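Local coordinates for putative RnfG subunit of electron transport complex (PDB 3DCZ), which probably serves as the FMN-carrying subunit of a membrane-bound Rnf complex that couples electron transfer to the movement of ions across the membrane, at residues A[22-27]-A[56-61]; A[151-156]-A[194-199]. One frame throughout, in Å; residues are numbered along the deposited sequence. Where two conformers were deposited one is given.

Interaction 1: A[22-27]-A[56-61]; sequences AAKLSA and IETVVL
Lys24 reaches out from helix 22-31 and sets its ammonium group into the turn of backbone at Ile56, Glu57 and Thr58, just ahead of the strand that starts at Val59. Two hydrogen bonds cross the contact, both given by NZ. One runs from Lys24 NZ to the backbone oxygen Ile56 O, at 2.8 Å; the donor stands well above the carbonyl plane, 62° out of it, rather than on a lone pair. The other joins Lys24 NZ to the hydroxyl oxygen Thr58 OG1 at 2.9 Å. Lys24 NZ also lies 2.7 Å from Glu57 O, but the angle there is too poor for a hydrogen bond, although the closeness of a carbonyl oxygen should still favour the positive charge. The carboxylate of Glu57 is not in contact: Glu57 OE1 is 6.4 Å from Lys24 NZ.

The apolar part of the contact is small. The lysine chain is fully extended, with CG anti to the backbone N (chi1 -177°), and its length spans the gap between helix and turn. Along the way it lies antiparallel to the Ile56 side chain, with Ile56 CD1 3.8 Å from Lys24 CD.

Lys24 is buried, and a third hydrogen bond, to the hydroxyl of Tyr74 on strand 67-77, helps satisfy its NZ. Ile56 and Leu25 both rest on Val51 of helix 44-54, while Ala23 and Ala27 pack against Ile119 of strand 110-120. The lysine thus links helix 22-31 to the loop leading into strand 59-64 and to the neighbouring strand of the sheet.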
loop_
_atom_site.group_PDB
_atom_site.type_symbol
_atom_site.label_atom_id
_atom_site.label_comp_id
_atom_site.label_asym_id
_atom_site.label_seq_id
_atom_site.Cartn_x
_atom_site.Cartn_y
_atom_site.Cartn_z
ATOM N N ALA A 22 18.364 2.623 -2.289
ATOM C CA ALA A 22 17.683 3.562 -3.139
ATOM C C ALA A 22 16.276 3.085 -3.422
ATOM O O ALA A 22 15.362 3.875 -3.276
ATOM C CB ALA A 22 18.451 3.819 -4.431
ATOM N N ALA A 23 16.086 1.804 -3.761
ATOM C CA ALA A 23 14.757 1.279 -4.146
ATOM C C ALA A 23 13.718 1.458 -3.038
ATOM O O ALA A 23 12.589 1.905 -3.266
ATOM C CB ALA A 23 14.836 -0.190 -4.523
ATOM N N LYS A 24 14.087 1.090 -1.821
ATOM C CA LYS A 24 13.141 1.198 -0.702
ATOM C C LYS A 24 12.742 2.658 -0.447
ATOM O O LYS A 24 11.553 2.994 -0.348
ATOM C CB LYS A 24 13.731 0.578 0.566
ATOM C CG LYS A 24 12.770 0.592 1.725
ATOM C CD LYS A 24 13.308 -0.132 2.947
ATOM C CE LYS A 24 12.366 0.048 4.120
ATOM N NZ LYS A 24 12.866 -0.717 5.323
ATOM N N LEU A 25 13.746 3.529 -0.326
ATOM C CA LEU A 25 13.489 4.938 -0.091
ATOM C C LEU A 25 12.675 5.547 -1.233
ATOM O O LEU A 25 11.748 6.332 -1.004
ATOM C CB LEU A 25 14.805 5.705 0.140
ATOM C CG LEU A 25 14.654 7.167 0.508
ATOM C CD1 LEU A 25 13.838 7.340 1.789
ATOM C CD2 LEU A 25 16.069 7.789 0.688
ATOM N N SER A 26 12.991 5.166 -2.459
ATOM C CA SER A 26 12.245 5.638 -3.625
ATOM C C SER A 26 10.765 5.225 -3.529
ATOM O O SER A 26 9.852 6.017 -3.800
ATOM C CB SER A 26 12.870 5.069 -4.898
ATOM O OG SER A 26 12.058 5.326 -6.025
ATOM N N ALA A 27 10.524 3.972 -3.142
ATOM C CA ALA A 27 9.163 3.457 -2.962
ATOM C C ALA A 27 8.396 4.190 -1.881
ATOM O O ALA A 27 7.204 4.483 -2.040
ATOM C CB ALA A 27 9.158 1.926 -2.686
ATOM N N ILE A 56 16.131 2.185 8.379
ATOM C CA ILE A 56 15.942 1.800 6.985
ATOM C C ILE A 56 15.920 0.281 6.808
ATOM O O ILE A 56 15.580 -0.214 5.736
ATOM C CB ILE A 56 17.061 2.424 6.081
ATOM C CG1 ILE A 56 16.713 2.372 4.584
ATOM C CG2 ILE A 56 18.379 1.690 6.316
ATOM C CD1 ILE A 56 15.379 2.847 4.093
ATOM N N GLU A 57 16.262 -0.464 7.858
ATOM C CA GLU A 57 16.174 -1.909 7.800
ATOM C C GLU A 57 14.753 -2.363 7.501
ATOM O O GLU A 57 13.806 -1.603 7.666
ATOM C CB GLU A 57 16.607 -2.522 9.130
ATOM C CG GLU A 57 15.556 -2.523 10.238
ATOM C CD GLU A 57 15.427 -1.253 11.047
ATOM O OE1 GLU A 57 16.169 -0.292 10.823
ATOM O OE2 GLU A 57 14.570 -1.265 11.957
ATOM N N THR A 58 14.642 -3.591 7.019
ATOM C CA THR A 58 13.335 -4.258 6.894
ATOM C C THR A 58 13.329 -5.434 7.849
ATOM O O THR A 58 14.213 -6.277 7.787
ATOM C CB THR A 58 13.026 -4.681 5.446
ATOM O OG1 THR A 58 12.927 -3.496 4.633
ATOM C CG2 THR A 58 11.724 -5.459 5.342
ATOM N N VAL A 59 12.325 -5.432 8.726
ATOM C CA VAL A 59 12.133 -6.454 9.747
ATOM C C VAL A 59 10.705 -7.000 9.679
ATOM O O VAL A 59 9.799 -6.312 9.237
ATOM C CB VAL A 59 12.406 -5.881 11.144
ATOM C CG1 VAL A 59 13.871 -5.559 11.282
ATOM C CG2 VAL A 59 11.542 -4.626 11.390
ATOM N N VAL A 60 10.514 -8.253 10.081
ATOM C CA VAL A 60 9.148 -8.792 10.172
ATOM C C VAL A 60 8.409 -8.181 11.371
ATOM O O VAL A 60 8.884 -8.258 12.536
ATOM C CB VAL A 60 9.138 -10.305 10.302
ATOM C CG1 VAL A 60 7.692 -10.824 10.549
ATOM C CG2 VAL A 60 9.791 -10.959 9.056
ATOM N N LEU A 61 7.238 -7.632 11.080
ATOM C CA LEU A 61 6.305 -7.220 12.160
ATOM C C LEU A 61 5.342 -8.298 12.591
ATOM O O LEU A 61 5.154 -8.525 13.793
ATOM C CB LEU A 61 5.506 -6.000 11.752
ATOM C CG LEU A 61 6.271 -4.705 11.645
ATOM C CD1 LEU A 61 5.348 -3.636 10.956
ATOM C CD2 LEU A 61 6.808 -4.246 12.968
#

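Interaction 2: A[151-156]-A[194-199]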
loop_
_atom_site.group_PDB
_atom_site.type_symbol
_atom_site.label_atom_id
_atom_site.label_comp_id
_atom_site.label_asym_id
_atom_site.label_seq_id
_atom_site.Cartn_x
_atom_site.Cartn_y
_atom_site.Cartn_z
ATOM N N ASN A 151 -14.418 -3.680 2.889
ATOM C CA ASN A 151 -15.002 -4.746 2.023
ATOM C C ASN A 151 -13.972 -5.881 1.830
ATOM O O ASN A 151 -14.329 -7.047 1.591
ATOM C CB ASN A 151 -15.338 -4.198 0.608
ATOM C CG ASN A 151 -16.651 -3.340 0.519
ATOM O OD1 ASN A 151 -16.898 -2.675 -0.502
ATOM N ND2 ASN A 151 -17.486 -3.380 1.544
ATOM N N GLY A 152 -12.700 -5.489 1.832
ATOM C CA GLY A 152 -11.583 -6.383 1.490
ATOM C C GLY A 152 -11.230 -6.172 0.028
ATOM O O GLY A 152 -12.105 -6.185 -0.821
ATOM N N LEU A 153 -9.949 -5.999 -0.280
ATOM C CA LEU A 153 -9.535 -5.869 -1.681
ATOM C C LEU A 153 -9.583 -7.205 -2.406
ATOM O O LEU A 153 -9.264 -8.245 -1.826
ATOM C CB LEU A 153 -8.118 -5.314 -1.747
ATOM C CG LEU A 153 -7.863 -3.968 -1.101
ATOM C CD1 LEU A 153 -6.349 -3.743 -1.130
ATOM C CD2 LEU A 153 -8.599 -2.915 -1.922
ATOM N N ARG A 154 -9.934 -7.179 -3.687
ATOM C CA ARG A 154 -9.936 -8.383 -4.499
ATOM C C ARG A 154 -9.763 -7.976 -5.944
ATOM O O ARG A 154 -10.149 -6.861 -6.331
ATOM C CB ARG A 154 -11.209 -9.157 -4.264
ATOM C CG ARG A 154 -12.409 -8.401 -4.505
ATOM C CD ARG A 154 -13.627 -9.250 -4.107
ATOM N NE ARG A 154 -14.790 -8.404 -4.196
ATOM C CZ ARG A 154 -16.016 -8.836 -4.426
ATOM N NH1 ARG A 154 -16.261 -10.125 -4.560
ATOM N NH2 ARG A 154 -16.974 -7.952 -4.499
ATOM N N VAL A 155 -9.133 -8.852 -6.714
ATOM C CA VAL A 155 -9.036 -8.614 -8.152
ATOM C C VAL A 155 -10.416 -8.789 -8.811
ATOM O O VAL A 155 -11.279 -9.510 -8.286
ATOM C CB VAL A 155 -7.961 -9.536 -8.784
ATOM C CG1 VAL A 155 -6.595 -9.272 -8.156
ATOM C CG2 VAL A 155 -8.363 -11.037 -8.701
ATOM N N ASP A 156 -10.636 -8.151 -9.967
ATOM C CA ASP A 156 -11.983 -8.152 -10.577
ATOM C C ASP A 156 -12.488 -9.548 -10.957
ATOM O O ASP A 156 -13.700 -9.788 -10.893
ATOM C CB ASP A 156 -12.136 -7.124 -11.723
ATOM C CG ASP A 156 -11.290 -7.424 -12.940
ATOM O OD1 ASP A 156 -10.065 -7.645 -12.820
ATOM O OD2 ASP A 156 -11.878 -7.369 -14.051
ATOM N N ALA A 194 -1.146 -9.168 0.112
ATOM C CA ALA A 194 -0.211 -8.355 0.900
ATOM C C ALA A 194 -0.873 -7.064 1.439
ATOM O O ALA A 194 -0.778 -6.726 2.631
ATOM C CB ALA A 194 1.036 -8.030 0.064
ATOM N N LEU A 195 -1.573 -6.365 0.560
ATOM C CA LEU A 195 -2.277 -5.123 0.923
ATOM C C LEU A 195 -3.328 -5.389 2.015
ATOM O O LEU A 195 -3.428 -4.653 3.003
ATOM C CB LEU A 195 -2.922 -4.505 -0.328
ATOM C CG LEU A 195 -1.903 -3.889 -1.283
ATOM C CD1 LEU A 195 -2.614 -3.480 -2.586
ATOM C CD2 LEU A 195 -1.152 -2.679 -0.636
ATOM N N ASN A 196 -4.098 -6.460 1.840
ATOM C CA ASN A 196 -5.088 -6.818 2.816
ATOM C C ASN A 196 -4.467 -7.136 4.185
ATOM O O ASN A 196 -5.015 -6.811 5.230
ATOM C CB ASN A 196 -5.902 -8.005 2.325
ATOM C CG ASN A 196 -6.967 -7.630 1.320
ATOM O OD1 ASN A 196 -7.507 -6.507 1.353
ATOM N ND2 ASN A 196 -7.320 -8.579 0.463
ATOM N N LEU A 197 -3.319 -7.807 4.187
ATOM C CA LEU A 197 -2.634 -8.084 5.438
ATOM C C LEU A 197 -2.116 -6.840 6.129
ATOM O O LEU A 197 -2.167 -6.730 7.366
ATOM C CB LEU A 197 -1.502 -9.098 5.217
ATOM C CG LEU A 197 -1.946 -10.515 4.849
ATOM C CD1 LEU A 197 -0.706 -11.355 4.554
ATOM C CD2 LEU A 197 -2.785 -11.066 5.981
HETATM N N MSE A 198 -1.555 -5.915 5.352
HETATM C CA MSE A 198 -1.062 -4.672 5.918
HETATM C C MSE A 198 -2.203 -3.892 6.579
HETATM O O MSE A 198 -2.050 -3.338 7.657
HETATM C CB MSE A 198 -0.377 -3.844 4.818
HETATM C CG MSE A 198 1.033 -4.287 4.545
HETATM SE SE MSE A 198 1.801 -3.128 3.119
HETATM C CE MSE A 198 1.395 -4.429 2.119
ATOM N N TYR A 199 -3.359 -3.889 5.920
ATOM C CA TYR A 199 -4.554 -3.256 6.493
ATOM C C TYR A 199 -4.979 -3.943 7.792
ATOM O O TYR A 199 -5.251 -3.269 8.795
ATOM C CB TYR A 199 -5.673 -3.245 5.474
ATOM C CG TYR A 199 -6.970 -2.687 6.003
ATOM C CD1 TYR A 199 -7.142 -1.301 6.212
ATOM C CD2 TYR A 199 -8.047 -3.530 6.275
ATOM C CE1 TYR A 199 -8.359 -0.806 6.698
ATOM C CE2 TYR A 199 -9.246 -3.023 6.763
ATOM C CZ TYR A 199 -9.390 -1.664 6.961
ATOM O OH TYR A 199 -10.626 -1.178 7.407
#
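The side-chain amide of Asn196, on helix 188-206, pairs with the backbone of Leu153 through two hydrogen bonds, using both its oxygen and its nitrogen. Asn196 OD1 accepts from Leu153 N at 3.0 Å, with the donor in the carbonyl plane and on a lone pair of the oxygen. In return Asn196 ND2 donates to Leu153 O, again at 3.0 Å, in a nearly straight bond (168° at the hydrogen) that keeps the acceptor within 4° of the amide plane. The amide is carried to Leu153 by a first torsion of -79°, which leaves CG beside the asparagine's own backbone N. Both polar groups of one backbone residue are thereby satisfied by a single side chain, and the paired bonds fix the rotation of the amide about its last torsion.

Apolar packing lies beside this pair. Leu153 points toward the helix, and its CD1 meets Leu195 CB at 3.6 Å and Leu195 CD1 at 4.0 Å. Leu153 CB also sits 3.4 Å from Asn196 OD1, so the leucine packs beside the oxygen end of the amide.

Gly152, with a positive phi, is where the chain leaves helix 146-151 and turns into the short strand 154-155, which pairs in parallel with strand 174-175. Val192, one turn before Asn196 on helix 188-206, adds to the packing around Leu153, and Leu195 continues onto Ala102 of strand 98-107. The contact therefore joins the connection after helix 146-151 to the long C-terminal helix, which itself lies against the antiparallel sheet.

Overall arrangement
Both segments of interaction 1 precede those of interaction 2 in the sequence, and the two contacts flank the centre of the chain, with their own centres 21 Å apart and nearest atoms about 8 Å apart without touching. The five-stranded antiparallel sheet relates them: 22-27 packs on strand 110-120 and 56-61 runs into the other outermost strand, 59-64, whereas helix 188-206 of interaction 2 rests on strand 98-107. Interaction 2 sets the connection after helix 146-151 against that helix, with both of its segments in the FMN-binding domain. One contact thus involves the first helix of the model and the approach to an edge strand, the other the C-terminal helix that packs on the same sheet.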